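Local atomic coordinates of probable chemoreceptor (Methyl-accepting chemotaxis) transmembrane protein (Rhizobium meliloti, PDB entry 6D8V), a protein that senses quaternary ammonium compounds through its sensory domain, which binds 1,1-dimethyl-prolinium here, and probably passes the signal on in bacterial chemotaxis. Residues A[29-34]-A[153-157]; A[73-79]-A[164-168]; A[96-102]-A[113-118]; A[133-137]-A[256-261]. All blocks are in the same frame, centred on the assembly; numbering follows the deposited sequence.

Contact 1: residues A[29-34]-A[153-157]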
loop_
_atom_site.group_PDB
_atom_site.type_symbol
_atom_site.label_atom_id
_atom_site.label_comp_id
_atom_site.label_asym_id
_atom_site.label_seq_id
_atom_site.Cartn_x
_atom_site.Cartn_y
_atom_site.Cartn_z
ATOM N N LEU A 29 8.030 6.161 0.523
ATOM C CA LEU A 29 6.831 6.487 1.295
ATOM C C LEU A 29 6.939 5.954 2.715
ATOM O O LEU A 29 6.600 6.657 3.674
ATOM C CB LEU A 29 5.568 5.931 0.629
ATOM C CG LEU A 29 5.081 6.583 -0.662
ATOM C CD1 LEU A 29 3.672 6.093 -1.020
ATOM C CD2 LEU A 29 5.113 8.100 -0.555
ATOM N N ALA A 30 7.407 4.710 2.869
ATOM C CA ALA A 30 7.614 4.165 4.209
ATOM C C ALA A 30 8.469 5.102 5.053
ATOM O O ALA A 30 8.161 5.347 6.227
ATOM C CB ALA A 30 8.259 2.779 4.125
ATOM N N ALA A 31 9.537 5.649 4.465
ATOM C CA ALA A 31 10.380 6.606 5.178
ATOM C C ALA A 31 9.614 7.871 5.540
ATOM O O ALA A 31 9.771 8.407 6.647
ATOM C CB ALA A 31 11.599 6.962 4.336
ATOM N N ALA A 32 8.791 8.377 4.614
ATOM C CA ALA A 32 7.980 9.552 4.917
ATOM C C ALA A 32 6.945 9.255 5.994
ATOM O O ALA A 32 6.645 10.118 6.824
ATOM C CB ALA A 32 7.295 10.063 3.647
ATOM N N ALA A 33 6.394 8.043 6.007
ATOM C CA ALA A 33 5.474 7.678 7.078
ATOM C C ALA A 33 6.208 7.607 8.416
ATOM O O ALA A 33 5.760 8.187 9.412
ATOM C CB ALA A 33 4.781 6.350 6.752
ATOM N N ARG A 34 7.354 6.919 8.452
ATOM C CA ARG A 34 8.102 6.793 9.705
ATOM C C ARG A 34 8.533 8.158 10.241
ATOM O O ARG A 34 8.448 8.415 11.449
ATOM C CB ARG A 34 9.319 5.876 9.517
ATOM C CG ARG A 34 10.160 5.684 10.780
ATOM C CD ARG A 34 11.190 4.553 10.662
ATOM N NE ARG A 34 11.813 4.254 11.953
ATOM C CZ ARG A 34 12.618 3.221 12.184
ATOM N NH1 ARG A 34 12.910 2.368 11.212
ATOM N NH2 ARG A 34 13.133 3.041 13.392
ATOM N N SER A 153 -1.928 0.347 2.628
ATOM C CA SER A 153 -1.517 1.343 3.608
ATOM C C SER A 153 -0.210 0.954 4.286
ATOM O O SER A 153 -0.053 -0.181 4.751
ATOM C CB SER A 153 -2.609 1.558 4.650
ATOM O OG SER A 153 -3.687 2.265 4.087
ATOM N N ILE A 154 0.710 1.910 4.348
ATOM C CA ILE A 154 1.962 1.782 5.078
ATOM C C ILE A 154 1.782 2.522 6.396
ATOM O O ILE A 154 1.564 3.738 6.412
ATOM C CB ILE A 154 3.139 2.330 4.262
ATOM C CG1 ILE A 154 3.312 1.481 3.004
ATOM C CG2 ILE A 154 4.419 2.326 5.070
ATOM C CD1 ILE A 154 4.380 1.983 2.070
ATOM N N ALA A 155 1.845 1.793 7.504
ATOM C CA ALA A 155 1.545 2.358 8.809
ATOM C C ALA A 155 2.699 2.104 9.768
ATOM O O ALA A 155 3.371 1.069 9.704
ATOM C CB ALA A 155 0.252 1.778 9.395
ATOM N N TYR A 156 2.919 3.070 10.654
ATOM C CA TYR A 156 3.977 3.050 11.647
ATOM C C TYR A 156 3.407 3.395 13.013
ATOM O O TYR A 156 2.459 4.180 13.116
ATOM C CB TYR A 156 5.092 4.049 11.299
ATOM C CG TYR A 156 6.191 3.462 10.452
ATOM C CD1 TYR A 156 6.113 3.485 9.068
ATOM C CD2 TYR A 156 7.311 2.879 11.037
ATOM C CE1 TYR A 156 7.127 2.946 8.289
ATOM C CE2 TYR A 156 8.316 2.331 10.268
ATOM C CZ TYR A 156 8.219 2.367 8.895
ATOM O OH TYR A 156 9.216 1.821 8.119
ATOM N N PRO A 157 3.960 2.819 14.075
ATOM C CA PRO A 157 3.531 3.211 15.423
ATOM C C PRO A 157 4.016 4.610 15.756
ATOM O O PRO A 157 5.151 4.983 15.445
ATOM C CB PRO A 157 4.188 2.160 16.328
ATOM C CG PRO A 157 4.599 1.042 15.413
ATOM C CD PRO A 157 4.891 1.680 14.092
#
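Leu-29 opens the helical segment at the Ile-154 end of the strand. Its CB lies 4.4 Å from Ile-154 CD1, and its side chain also touches Ile-172 on the neighbouring strand. Ala-30 sits closer to the strand. Its CA is 3.8 Å from Ile-154 CG2 and its CB 4.0 Å from the same methyl. The carbonyl O of Ala-30 lies 3.3 Å from Tyr-156 CE1. That oxygen already accepts the helical hydrogen bond from Arg-34 N, at 2.8 Å. The CB of Ala-30 is 4.3 Å from Tyr-156 CE1. Residues 29-34 belong to the long N-terminal helix 2-45, which packs on the antiparallel sheet of the first PDC sensor domain, a Cache-type fold. The axes of the two segments approach to 8.0 Å and cross at -34°, so helix and strand run roughly the same way. Alternation along the strand turns Ile-154 and Tyr-156 toward the helix and Ala-155 away from it. Ala-33, one turn on from Leu-29 and Ala-30, points its CB at the strand. This methyl is 3.9 Å from Tyr-156 CD1 and 4.4 Å from Ile-154 CG2. The small alanines let the helix come close to both larger side chains. Arg-34 lies along the phenol ring. Its CB makes a CH-pi contact 3.6 Å from the Tyr-156 ring centroid, 8° off the normal, and its CD is 3.7 Å from Tyr-156 CE2.

Contact 2: residues A[73-79]-A[164-168]; sequences FAEEPKA and MIGVS
This is an antiparallel strand pair within the sheet of the first PDC sensor domain, a Cache-type fold. Strand 73-75 runs against strand 164-168 at 153°, with short axes 4.5 Å apart. Ala-74 and Val-167 form the hydrogen-bonded pair, CA to CA 5.2 Å. Ala-74 N donates to Val-167 O at 2.7 Å, and Val-167 N donates to Ala-74 O at 2.6 Å. The flanking pairs, Phe-73 with Ser-168 and Glu-75 with Gly-166, are non-hydrogen-bonded. Their CA atoms are 4.1 Å and 4.0 Å apart. Beyond them Glu-76 N donates to Ile-165 O at 2.7 Å. The chain then leaves the sheet in a type II turn from Glu-76 to Ala-79, closed by Ala-79 N to Glu-76 O at 2.8 Å. Lys-78 takes the left-handed position, phi/psi 69/6. The Glu-75 carboxylate is held through OE1 by Phe-99 N, and the Glu-75 carbonyl accepts from Tyr-120 OH. Ser-168 OG is hydrogen-bonded to Trp-72 O. Gly-166 has phi/psi 158/-171. A CB there would clash with Ala-74 O, Glu-75 CA and Phe-73 CE1. Phe-73, chi1 t, lays its ring along the other strand beside this glycine, with CE1 3.9 Å from Gly-166 CA. Phe-73 CD1 comes 3.2 Å from Val-167 O. Ala-79 CB packs 3.8 Å from Ile-165 CB and lies 3.4 Å from Ile-165 O.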
loop_
_atom_site.group_PDB
_atom_site.type_symbol
_atom_site.label_atom_id
_atom_site.label_comp_id
_atom_site.label_asym_id
_atom_site.label_seq_id
_atom_site.Cartn_x
_atom_site.Cartn_y
_atom_site.Cartn_z
ATOM N N PHE A 73 -3.831 9.396 10.649
ATOM C CA PHE A 73 -3.359 9.051 11.987
ATOM C C PHE A 73 -4.541 8.587 12.824
ATOM O O PHE A 73 -5.480 9.357 13.053
ATOM C CB PHE A 73 -2.669 10.237 12.656
ATOM C CG PHE A 73 -2.486 10.058 14.134
ATOM C CD1 PHE A 73 -1.588 9.124 14.620
ATOM C CD2 PHE A 73 -3.231 10.802 15.038
ATOM C CE1 PHE A 73 -1.425 8.944 15.980
ATOM C CE2 PHE A 73 -3.069 10.626 16.401
ATOM C CZ PHE A 73 -2.165 9.697 16.872
ATOM N N ALA A 74 -4.490 7.342 13.290
ATOM C CA ALA A 74 -5.464 6.815 14.237
ATOM C C ALA A 74 -4.844 6.809 15.627
ATOM O O ALA A 74 -3.788 6.204 15.838
ATOM C CB ALA A 74 -5.917 5.410 13.845
ATOM N N GLU A 75 -5.500 7.473 16.564
ATOM C CA GLU A 75 -4.964 7.694 17.898
ATOM C C GLU A 75 -5.555 6.695 18.887
ATOM O O GLU A 75 -6.780 6.543 18.961
ATOM C CB GLU A 75 -5.256 9.124 18.354
ATOM C CG GLU A 75 -5.360 9.295 19.859
ATOM C CD GLU A 75 -6.784 9.537 20.323
ATOM O OE1 GLU A 75 -7.721 9.236 19.556
ATOM O OE2 GLU A 75 -6.964 10.033 21.456
ATOM N N GLU A 76 -4.681 6.029 19.643
ATOM C CA GLU A 76 -5.117 5.201 20.758
ATOM C C GLU A 76 -6.146 5.969 21.594
ATOM O O GLU A 76 -5.989 7.177 21.806
ATOM C CB GLU A 76 -3.913 4.804 21.621
ATOM C CG GLU A 76 -4.032 3.443 22.311
ATOM C CD GLU A 76 -3.690 2.283 21.389
ATOM O OE1 GLU A 76 -3.314 2.539 20.227
ATOM O OE2 GLU A 76 -3.793 1.116 21.825
ATOM N N PRO A 77 -7.190 5.298 22.101
ATOM C CA PRO A 77 -8.338 6.028 22.669
ATOM C C PRO A 77 -7.976 7.005 23.781
ATOM O O PRO A 77 -7.415 6.613 24.812
ATOM C CB PRO A 77 -9.244 4.902 23.183
ATOM C CG PRO A 77 -8.339 3.735 23.366
ATOM C CD PRO A 77 -7.320 3.843 22.273
ATOM N N LYS A 78 -8.322 8.282 23.562
ATOM C CA LYS A 78 -8.067 9.449 24.417
ATOM C C LYS A 78 -6.589 9.840 24.503
ATOM O O LYS A 78 -6.252 10.768 25.246
ATOM C CB LYS A 78 -8.602 9.274 25.853
ATOM C CG LYS A 78 -7.669 8.562 26.838
ATOM C CD LYS A 78 -6.733 9.518 27.580
ATOM C CE LYS A 78 -5.566 8.775 28.222
ATOM N NZ LYS A 78 -4.489 9.702 28.669
ATOM N N ALA A 79 -5.706 9.210 23.731
ATOM C CA ALA A 79 -4.275 9.321 24.000
ATOM C C ALA A 79 -3.730 10.717 23.693
ATOM O O ALA A 79 -2.923 11.250 24.465
ATOM C CB ALA A 79 -3.518 8.261 23.199
ATOM N N MET A 164 3.241 3.926 23.217
ATOM C CA MET A 164 2.618 4.244 21.939
ATOM C C MET A 164 1.246 4.863 22.168
ATOM O O MET A 164 0.504 4.459 23.067
ATOM C CB MET A 164 2.516 2.999 21.049
ATOM C CG MET A 164 1.188 2.256 21.119
ATOM S SD MET A 164 0.919 1.104 19.743
ATOM C CE MET A 164 0.882 2.220 18.342
ATOM N N ILE A 165 0.923 5.868 21.355
ATOM C CA ILE A 165 -0.315 6.627 21.483
ATOM C C ILE A 165 -1.194 6.529 20.245
ATOM O O ILE A 165 -2.252 7.167 20.203
ATOM C CB ILE A 165 -0.034 8.106 21.815
ATOM C CG1 ILE A 165 0.761 8.759 20.682
ATOM C CG2 ILE A 165 0.690 8.231 23.150
ATOM C CD1 ILE A 165 1.044 10.236 20.901
ATOM N N GLY A 166 -0.795 5.763 19.241
ATOM C CA GLY A 166 -1.604 5.605 18.054
ATOM C C GLY A 166 -0.755 5.154 16.877
ATOM O O GLY A 166 0.421 4.817 17.028
ATOM N N VAL A 167 -1.382 5.175 15.705
ATOM C CA VAL A 167 -0.764 4.714 14.468
ATOM C C VAL A 167 -0.932 5.792 13.408
ATOM O O VAL A 167 -2.035 6.310 13.218
ATOM C CB VAL A 167 -1.388 3.391 13.980
ATOM C CG1 VAL A 167 -0.809 3.002 12.628
ATOM C CG2 VAL A 167 -1.190 2.284 15.006
ATOM N N SER A 168 0.152 6.116 12.710
ATOM C CA SER A 168 0.119 6.958 11.523
ATOM C C SER A 168 0.521 6.142 10.298
ATOM O O SER A 168 1.264 5.161 10.388
ATOM C CB SER A 168 1.056 8.158 11.682
ATOM O OG SER A 168 1.294 8.781 10.429
#

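Contact 3: residues A[96-102]-A[113-118]. With PBE (1,1-dimethyl-prolinium), chain C.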
loop_
_atom_site.group_PDB
_atom_site.type_symbol
_atom_site.label_atom_id
_atom_site.label_comp_id
_atom_site.label_asym_id
_atom_site.label_seq_id
_atom_site.Cartn_x
_atom_site.Cartn_y
_atom_site.Cartn_z
ATOM N N ASP A 96 -17.587 8.086 16.323
ATOM C CA ASP A 96 -17.270 7.307 17.514
ATOM C C ASP A 96 -16.672 8.156 18.627
ATOM O O ASP A 96 -16.693 7.734 19.788
ATOM C CB ASP A 96 -16.313 6.164 17.152
ATOM C CG ASP A 96 -16.939 5.147 16.203
ATOM O OD1 ASP A 96 -16.867 5.342 14.970
ATOM O OD2 ASP A 96 -17.504 4.148 16.696
ATOM N N GLY A 97 -16.155 9.339 18.307
ATOM C CA GLY A 97 -15.509 10.174 19.300
ATOM C C GLY A 97 -14.037 9.852 19.483
ATOM O O GLY A 97 -13.589 9.595 20.604
ATOM N N ALA A 98 -13.269 9.866 18.396
ATOM C CA ALA A 98 -11.855 9.529 18.472
ATOM C C ALA A 98 -11.079 10.377 17.474
ATOM O O ALA A 98 -11.575 10.679 16.386
ATOM C CB ALA A 98 -11.621 8.038 18.206
ATOM N N PHE A 99 -9.860 10.753 17.853
ATOM C CA PHE A 99 -9.023 11.616 17.020
ATOM C C PHE A 99 -8.552 10.829 15.804
ATOM O O PHE A 99 -7.657 9.990 15.900
ATOM C CB PHE A 99 -7.847 12.153 17.827
ATOM C CG PHE A 99 -6.990 13.128 17.070
ATOM C CD1 PHE A 99 -7.571 14.147 16.328
ATOM C CD2 PHE A 99 -5.608 13.033 17.106
ATOM C CE1 PHE A 99 -6.789 15.049 15.631
ATOM C CE2 PHE A 99 -4.820 13.932 16.410
ATOM C CZ PHE A 99 -5.410 14.943 15.671
ATOM N N THR A 100 -9.152 11.107 14.648
ATOM C CA THR A 100 -8.881 10.366 13.414
ATOM C C THR A 100 -8.836 11.328 12.233
ATOM O O THR A 100 -9.767 11.395 11.423
ATOM C CB THR A 100 -9.936 9.276 13.190
ATOM O OG1 THR A 100 -11.244 9.820 13.410
ATOM C CG2 THR A 100 -9.720 8.112 14.145
ATOM N N PRO A 101 -7.758 12.092 12.102
ATOM C CA PRO A 101 -7.605 12.963 10.932
ATOM C C PRO A 101 -7.186 12.176 9.704
ATOM O O PRO A 101 -6.475 11.173 9.791
ATOM C CB PRO A 101 -6.494 13.938 11.349
ATOM C CG PRO A 101 -6.149 13.604 12.774
ATOM C CD PRO A 101 -6.623 12.213 13.029
ATOM N N TYR A 102 -7.615 12.661 8.539
ATOM C CA TYR A 102 -7.318 11.950 7.298
ATOM C C TYR A 102 -7.306 12.929 6.131
ATOM O O TYR A 102 -8.362 13.421 5.725
ATOM C CB TYR A 102 -8.333 10.841 7.065
ATOM C CG TYR A 102 -8.067 10.031 5.818
ATOM C CD1 TYR A 102 -6.774 9.867 5.335
ATOM C CD2 TYR A 102 -9.110 9.425 5.127
ATOM C CE1 TYR A 102 -6.531 9.127 4.197
ATOM C CE2 TYR A 102 -8.874 8.685 3.990
ATOM C CZ TYR A 102 -7.587 8.538 3.526
ATOM O OH TYR A 102 -7.356 7.795 2.389
ATOM N N LEU A 113 -10.040 16.956 3.940
ATOM C CA LEU A 113 -9.887 16.462 5.298
ATOM C C LEU A 113 -11.056 15.538 5.615
ATOM O O LEU A 113 -12.193 15.998 5.757
ATOM C CB LEU A 113 -9.833 17.622 6.289
ATOM C CG LEU A 113 -8.981 17.451 7.548
ATOM C CD1 LEU A 113 -9.151 18.667 8.449
ATOM C CD2 LEU A 113 -9.320 16.168 8.293
ATOM N N SER A 114 -10.780 14.248 5.738
ATOM C CA SER A 114 -11.813 13.266 6.015
ATOM C C SER A 114 -11.733 12.824 7.477
ATOM O O SER A 114 -11.071 13.451 8.308
ATOM C CB SER A 114 -11.676 12.087 5.048
ATOM O OG SER A 114 -11.464 12.548 3.723
ATOM N N THR A 115 -12.436 11.742 7.798
ATOM C CA THR A 115 -12.346 11.116 9.108
ATOM C C THR A 115 -12.862 9.695 8.969
ATOM O O THR A 115 -13.696 9.411 8.105
ATOM C CB THR A 115 -13.136 11.877 10.178
ATOM O OG1 THR A 115 -12.640 13.218 10.278
ATOM C CG2 THR A 115 -12.986 11.194 11.527
ATOM N N PHE A 116 -12.349 8.806 9.815
ATOM C CA PHE A 116 -12.601 7.380 9.674
ATOM C C PHE A 116 -12.831 6.760 11.045
ATOM O O PHE A 116 -12.587 7.380 12.084
ATOM C CB PHE A 116 -11.442 6.689 8.953
ATOM C CG PHE A 116 -10.103 6.919 9.597
ATOM C CD1 PHE A 116 -9.416 8.108 9.399
ATOM C CD2 PHE A 116 -9.527 5.942 10.385
ATOM C CE1 PHE A 116 -8.182 8.318 9.989
ATOM C CE2 PHE A 116 -8.296 6.144 10.975
ATOM C CZ PHE A 116 -7.622 7.335 10.779
ATOM N N LYS A 117 -13.311 5.518 11.034
ATOM C CA LYS A 117 -13.585 4.792 12.265
ATOM C C LYS A 117 -12.316 4.138 12.799
ATOM O O LYS A 117 -11.457 3.681 12.041
ATOM C CB LYS A 117 -14.662 3.723 12.046
ATOM C CG LYS A 117 -14.813 2.777 13.237
ATOM C CD LYS A 117 -15.794 1.644 12.982
ATOM C CE LYS A 117 -15.879 0.730 14.204
ATOM N NZ LYS A 117 -16.968 -0.286 14.108
ATOM N N ALA A 118 -12.217 4.086 14.129
ATOM C CA ALA A 118 -11.032 3.552 14.800
ATOM C C ALA A 118 -11.169 2.039 14.953
ATOM O O ALA A 118 -11.467 1.509 16.026
ATOM C CB ALA A 118 -10.833 4.236 16.147
HETATM N N PBE C . -7.657 5.154 6.039
HETATM C CD PBE C . -6.640 4.701 6.723
HETATM C CA PBE C . -8.582 3.949 6.042
HETATM C CB PBE C . -8.473 3.469 7.545
HETATM C CG PBE C . -7.296 3.762 7.895
HETATM C CE PBE C . -8.247 6.320 6.730
HETATM C CF PBE C . -7.244 5.499 4.664
HETATM C C PBE C . -9.954 4.184 5.655
HETATM O O PBE C . -10.833 3.329 5.953
HETATM O OXT PBE C . -10.282 5.211 5.003
#
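Two walls of the ligand pocket for 1,1-dimethyl-prolinium come from this contact, which joins the arms of the beta hairpin 101-105 and 111-115. Tyr-102 and Phe-116 each turn a ring face to the ligand's CE methyl. Tyr-102 OH is 3.2 Å from PBE CF, and Phe-116 CD1 is 3.4 Å from PBE CE. The two side chains also pack together, Tyr-102 CB to Phe-116 CD1 at 3.8 Å. On the opposite face of the Phe-116 ring, Thr-100 CB makes a CH-pi contact 3.9 Å from the centroid. The ring is thus held between Thr-100 and the ligand. In the hairpin, Ser-114 N donates to Tyr-102 O at 2.6 Å. Thr-100 OG1 lies 3.1 Å from both Phe-116 O and Ala-98 O, and its proton could serve either. Thr-115 OG1 donates to Ser-114 O at 2.5 Å. Farther out, Ala-98 CB meets Ala-118 CB at 4.4 Å. Trp-72, Trp-124 and Tyr-140 add further aromatic rings to the pocket, while the backbone N atoms of Glu-143 and Gly-144 hydrogen-bond to the ligand. Aromatic faces set against a methylated ammonium group are typical of an aromatic cage for quaternary ammonium ligands.

Contact 4: residues A[133-137]-A[256-261]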
loop_
_atom_site.group_PDB
_atom_site.type_symbol
_atom_site.label_atom_id
_atom_site.label_comp_id
_atom_site.label_asym_id
_atom_site.label_seq_id
_atom_site.Cartn_x
_atom_site.Cartn_y
_atom_site.Cartn_z
ATOM N N LYS A 133 6.705 -2.388 14.708
ATOM C CA LYS A 133 7.500 -1.999 13.559
ATOM C C LYS A 133 6.570 -1.603 12.419
ATOM O O LYS A 133 5.395 -1.983 12.387
ATOM C CB LYS A 133 8.434 -3.139 13.128
ATOM C CG LYS A 133 9.313 -3.689 14.249
ATOM C CD LYS A 133 10.242 -4.795 13.748
ATOM C CE LYS A 133 11.095 -5.392 14.872
ATOM N NZ LYS A 133 11.956 -6.521 14.393
ATOM N N GLY A 134 7.102 -0.823 11.482
ATOM C CA GLY A 134 6.330 -0.424 10.325
ATOM C C GLY A 134 5.803 -1.618 9.559
ATOM O O GLY A 134 6.463 -2.665 9.511
ATOM N N ALA A 135 4.625 -1.465 8.948
ATOM C CA ALA A 135 3.962 -2.568 8.272
ATOM C C ALA A 135 3.195 -2.038 7.069
ATOM O O ALA A 135 3.012 -0.828 6.905
ATOM C CB ALA A 135 3.035 -3.323 9.229
ATOM N N ILE A 136 2.737 -2.975 6.233
ATOM C CA ILE A 136 1.980 -2.673 5.022
ATOM C C ILE A 136 0.820 -3.664 4.896
ATOM O O ILE A 136 0.969 -4.857 5.174
ATOM C CB ILE A 136 2.895 -2.704 3.779
ATOM C CG1 ILE A 136 2.150 -2.175 2.549
ATOM C CG2 ILE A 136 3.455 -4.103 3.535
ATOM C CD1 ILE A 136 3.059 -1.886 1.363
ATOM N N THR A 137 -0.337 -3.167 4.474
ATOM C CA THR A 137 -1.575 -3.932 4.545
ATOM C C THR A 137 -1.868 -4.669 3.243
ATOM O O THR A 137 -1.417 -4.299 2.158
ATOM C CB THR A 137 -2.766 -3.024 4.869
ATOM O OG1 THR A 137 -3.060 -2.193 3.735
ATOM C CG2 THR A 137 -2.471 -2.151 6.073
ATOM N N ASP A 256 10.828 -1.590 3.937
ATOM C CA ASP A 256 10.893 -1.457 5.374
ATOM C C ASP A 256 9.791 -2.050 6.135
ATOM O O ASP A 256 9.817 -2.052 7.297
ATOM C CB ASP A 256 11.001 -0.020 5.743
ATOM C CG ASP A 256 12.254 0.604 5.273
ATOM O OD1 ASP A 256 13.281 -0.018 5.437
ATOM O OD2 ASP A 256 12.241 1.727 4.764
ATOM N N VAL A 257 8.814 -2.558 5.434
ATOM C CA VAL A 257 7.513 -2.904 5.935
ATOM C C VAL A 257 7.338 -4.362 6.022
ATOM O O VAL A 257 6.307 -4.873 6.161
ATOM C CB VAL A 257 6.486 -2.396 5.015
ATOM C CG1 VAL A 257 6.583 -0.935 4.977
ATOM C CG2 VAL A 257 6.775 -2.871 3.654
ATOM N N ASN A 258 8.401 -5.053 5.907
ATOM C CA ASN A 258 8.382 -6.490 6.172
ATOM C C ASN A 258 7.302 -7.197 5.346
ATOM O O ASN A 258 6.271 -7.650 5.852
ATOM C CB ASN A 258 8.185 -6.756 7.666
ATOM C CG ASN A 258 8.306 -8.228 8.015
ATOM O OD1 ASN A 258 9.163 -8.941 7.488
ATOM N ND2 ASN A 258 7.431 -8.697 8.899
ATOM N N ALA A 259 7.581 -7.285 4.048
ATOM C CA ALA A 259 6.670 -7.935 3.118
ATOM C C ALA A 259 7.342 -8.017 1.757
ATOM O O ALA A 259 8.336 -7.339 1.495
ATOM C CB ALA A 259 5.336 -7.195 3.004
ATOM N N GLN A 260 6.789 -8.864 0.897
ATOM C CA GLN A 260 7.224 -8.951 -0.484
ATOM C C GLN A 260 6.002 -8.962 -1.393
ATOM O O GLN A 260 4.897 -9.327 -0.984
ATOM C CB GLN A 260 8.073 -10.194 -0.729
ATOM C CG GLN A 260 7.387 -11.491 -0.372
ATOM C CD GLN A 260 8.181 -12.689 -0.824
ATOM O OE1 GLN A 260 9.324 -12.555 -1.258
ATOM N NE2 GLN A 260 7.579 -13.869 -0.737
ATOM N N TRP A 261 6.219 -8.552 -2.637
ATOM C CA TRP A 261 5.194 -8.577 -3.666
ATOM C C TRP A 261 5.668 -9.395 -4.860
ATOM O O TRP A 261 6.862 -9.655 -5.033
ATOM C CB TRP A 261 4.838 -7.168 -4.134
ATOM C CG TRP A 261 4.036 -6.386 -3.147
ATOM C CD1 TRP A 261 3.533 -6.824 -1.957
ATOM C CD2 TRP A 261 3.637 -5.019 -3.272
ATOM N NE1 TRP A 261 2.842 -5.810 -1.332
ATOM C CE2 TRP A 261 2.895 -4.691 -2.120
ATOM C CE3 TRP A 261 3.841 -4.037 -4.247
ATOM C CZ2 TRP A 261 2.359 -3.427 -1.914
ATOM C CZ3 TRP A 261 3.306 -2.780 -4.043
ATOM C CH2 TRP A 261 2.569 -2.487 -2.887
#
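Apolar side-chain packing makes up most of this contact. Ile-136 is its centre. Its CG2 methyl lies 3.5 Å from Val-257 CG2 and 3.7 Å from Ala-259 CB. Its CD1 reaches the indole of Trp-261, 3.7 Å from CZ2. With chi1 and chi2 both t, CD1 extends to Trp-261 while CG2 meets Val-257 and Ala-259. Ile-154 adds to the same cluster by touching both Ile-136 and Val-257. Backbone packing forms the second group. The CA atoms of Ala-135 and Val-257 are 4.3 Å apart. Ala-135 C lies 3.9 Å from Val-257 CB, and Gly-134 O is 3.7 Å from Val-257 CA. The CB of Ala-135 itself points away and touches Leu-127 on helix 123-131. Hydrogen bonds are absent between the two segments. Each uses its backbone elsewhere: Ala-135 and Thr-137 pair with Ala-155 and Ser-153 on strand 149-160, while Trp-261 pairs with Phe-252 on strand 243-254. Trp-261 NE1 is hydrogen-bonded to Gln-197 OE1. Strand 135-136 thus belongs to the sheet of the first PDC sensor domain, and strand 259-268 to the separate four-stranded antiparallel sheet. The two sheets do not continue into one another here. With no hydrogen bond between the segments, their junction rests on close hydrophobic packing around Ile-136.

Overall arrangement
Contacts 1, 2 and 3 all reach the seven-stranded antiparallel sheet of the ligand-binding domain, and contact 4 joins its edge to the four-stranded sheet. Contact 1 lays helix 2-45 on strand 149-160. That strand pairs with strand 163-173 of contact 2 and with strand 135-136 of contact 4. Centres of contacts 1 and 4 are 9 Å apart, and those of contacts 2 and 3 are 11 Å apart. Contacts 3 and 4 are the most distant, at 24 Å. Along the chain contact 3 nests inside contacts 1 and 2, whereas contact 4 crosses both. Paired strands thus connect the pocket side at contact 3 with strands 149-160 and 135-136, on which the long helix and the second sheet pack.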